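Local coordinates for vacuolar protein-sorting-associated protein 25 (PDB 3HTU) that forms part of the ESCRT-II complex required for multivesicular body formation and endosomal cargo sorting; this chain is the protein's C-terminal (second) winged-helix domain, bound to ESCRT-III subunit VPS20, at residues E62-E66 and G75-F79. Numbering follows the deposited sequence.
Sequences EHKAE and GVKFF
The ring of Phe79, the C-terminal residue (chi1 m), leans across the partner strand and turns its edge to the backbone of 64-66, with CE1 3.4 Å from Glu66 N and 3.5 Å from Glu66 CB. Beneath it the two strands run antiparallel. Lys64, Ala65 and Glu66 face Phe79, Phe78 and Lys77, with CA-CA distances of 4.9, 4.3 and 5.3 Å. Glu66 and Lys77 form a hydrogen-bonded pair, Glu66 N to Lys77 O 2.8 Å and Lys77 N to Glu66 O 2.9 Å; Ala65 and Phe78 are a non-hydrogen-bonded pair, beyond which Phe79 N donates a hydrogen bond to Lys64 O at 3.0 Å. Ala65 CA also makes a CA-H...O contact with Lys77 O (3.1 Å). Before the strand, His63, at positive phi, is the C' residue of the Schellman motif ending helix 49-61; Lys64 keeps a helix-like backbone, and the extended conformation begins at Ala65. On the inner face Ala65 CB touches Val76 CG2 at 4.0 Å and Phe78 CD2 at 4.2 Å. On the other face Glu66 and Lys77 stand with chi1 and chi2 both t, and their charged ends go to the VPS20 chain: Glu66 hydrogen-bonds a polar side chain and backbone there, while Lys77 makes a salt bridge with an acidic one. This is the wing hairpin of a winged-helix domain, its outer face serving the ESCRT-II-ESCRT-III interface. Underneath, Phe78 packs on Ile14, Tyr15 and Val18 of helix 7-19, Val76 meets Leu56 of helix 49-61 and Leu33 of helix 30-35, and strand 75-78 lies central in the sheet, between 65-68 and 27-28.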
loop_
_atom_site.group_PDB
_atom_site.type_symbol
_atom_site.label_atom_id
_atom_site.label_comp_id
_atom_site.label_asym_id
_atom_site.label_seq_id
_atom_site.Cartn_x
_atom_site.Cartn_y
_atom_site.Cartn_z
ATOM N N GLU A 62 14.808 -8.558 -2.793
ATOM C CA GLU A 62 15.966 -7.653 -2.789
ATOM C C GLU A 62 16.128 -6.927 -1.452
ATOM O O GLU A 62 16.938 -6.004 -1.354
ATOM C CB GLU A 62 15.817 -6.587 -3.881
ATOM C CG GLU A 62 15.754 -7.093 -5.298
ATOM C CD GLU A 62 15.271 -6.023 -6.252
ATOM O OE1 GLU A 62 14.955 -6.357 -7.416
ATOM O OE2 GLU A 62 15.195 -4.844 -5.836
ATOM N N HIS A 63 15.357 -7.335 -0.437
ATOM C CA HIS A 63 15.428 -6.791 0.943
ATOM C C HIS A 63 14.913 -5.354 1.061
ATOM O O HIS A 63 15.100 -4.692 2.086
ATOM C CB HIS A 63 16.844 -6.914 1.559
ATOM C CG HIS A 63 17.569 -8.157 1.152
ATOM N ND1 HIS A 63 17.282 -9.396 1.685
ATOM C CD2 HIS A 63 18.548 -8.357 0.236
ATOM C CE1 HIS A 63 18.061 -10.303 1.123
ATOM N NE2 HIS A 63 18.838 -9.699 0.238
ATOM N N LYS A 64 14.245 -4.889 0.010
ATOM C CA LYS A 64 13.715 -3.529 -0.036
ATOM C C LYS A 64 12.345 -3.386 0.605
ATOM O O LYS A 64 11.832 -2.280 0.741
ATOM C CB LYS A 64 13.662 -3.034 -1.485
ATOM C CG LYS A 64 15.043 -2.956 -2.141
ATOM C CD LYS A 64 14.987 -2.202 -3.458
ATOM C CE LYS A 64 16.338 -2.224 -4.134
ATOM N NZ LYS A 64 16.437 -1.253 -5.265
ATOM N N ALA A 65 11.770 -4.496 1.030
ATOM C CA ALA A 65 10.394 -4.525 1.527
ATOM C C ALA A 65 10.167 -5.775 2.340
ATOM O O ALA A 65 10.792 -6.799 2.094
ATOM C CB ALA A 65 9.396 -4.484 0.356
ATOM N N GLU A 66 9.294 -5.674 3.337
ATOM C CA GLU A 66 8.787 -6.846 4.021
ATOM C C GLU A 66 7.261 -6.755 4.027
ATOM O O GLU A 66 6.686 -5.780 4.511
ATOM C CB GLU A 66 9.320 -6.947 5.449
ATOM C CG GLU A 66 8.956 -8.263 6.119
ATOM C CD GLU A 66 9.534 -8.408 7.529
ATOM O OE1 GLU A 66 10.629 -7.853 7.806
ATOM O OE2 GLU A 66 8.882 -9.073 8.364
ATOM N N GLY A 75 -0.272 -5.163 4.831
ATOM C CA GLY A 75 0.480 -4.094 4.213
ATOM C C GLY A 75 1.927 -4.439 4.014
ATOM O O GLY A 75 2.280 -5.608 3.892
ATOM N N VAL A 76 2.763 -3.409 3.976
ATOM C CA VAL A 76 4.133 -3.572 3.558
ATOM C C VAL A 76 5.000 -2.517 4.261
ATOM O O VAL A 76 4.562 -1.376 4.488
ATOM C CB VAL A 76 4.251 -3.580 2.001
ATOM C CG1 VAL A 76 3.753 -2.271 1.393
ATOM C CG2 VAL A 76 5.674 -3.874 1.532
ATOM N N LYS A 77 6.204 -2.925 4.670
ATOM C CA LYS A 77 7.205 -1.953 5.130
ATOM C C LYS A 77 8.330 -1.898 4.131
ATOM O O LYS A 77 8.828 -2.924 3.693
ATOM C CB LYS A 77 7.734 -2.308 6.524
ATOM C CG LYS A 77 8.793 -1.329 7.093
ATOM C CD LYS A 77 8.996 -1.596 8.591
ATOM C CE LYS A 77 10.112 -0.741 9.216
ATOM N NZ LYS A 77 10.306 -1.104 10.666
ATOM N N PHE A 78 8.746 -0.686 3.783
ATOM C CA PHE A 78 9.872 -0.482 2.873
ATOM C C PHE A 78 11.126 -0.131 3.652
ATOM O O PHE A 78 11.061 0.491 4.705
ATOM C CB PHE A 78 9.565 0.610 1.859
ATOM C CG PHE A 78 8.402 0.286 0.955
ATOM C CD1 PHE A 78 7.107 0.698 1.290
ATOM C CD2 PHE A 78 8.598 -0.446 -0.216
ATOM C CE1 PHE A 78 6.027 0.387 0.458
ATOM C CE2 PHE A 78 7.519 -0.765 -1.052
ATOM C CZ PHE A 78 6.245 -0.347 -0.712
ATOM N N PHE A 79 12.253 -0.569 3.120
ATOM C CA PHE A 79 13.566 -0.383 3.746
ATOM C C PHE A 79 14.474 0.307 2.745
ATOM O O PHE A 79 15.497 0.875 3.060
ATOM C CB PHE A 79 14.153 -1.739 4.173
ATOM C CG PHE A 79 13.262 -2.501 5.096
ATOM C CD1 PHE A 79 12.433 -3.513 4.597
ATOM C CD2 PHE A 79 13.212 -2.196 6.452
ATOM C CE1 PHE A 79 11.584 -4.232 5.442
ATOM C CE2 PHE A 79 12.352 -2.905 7.303
ATOM C CZ PHE A 79 11.525 -3.922 6.779
ATOM O OXT PHE A 79 14.202 0.344 1.556
#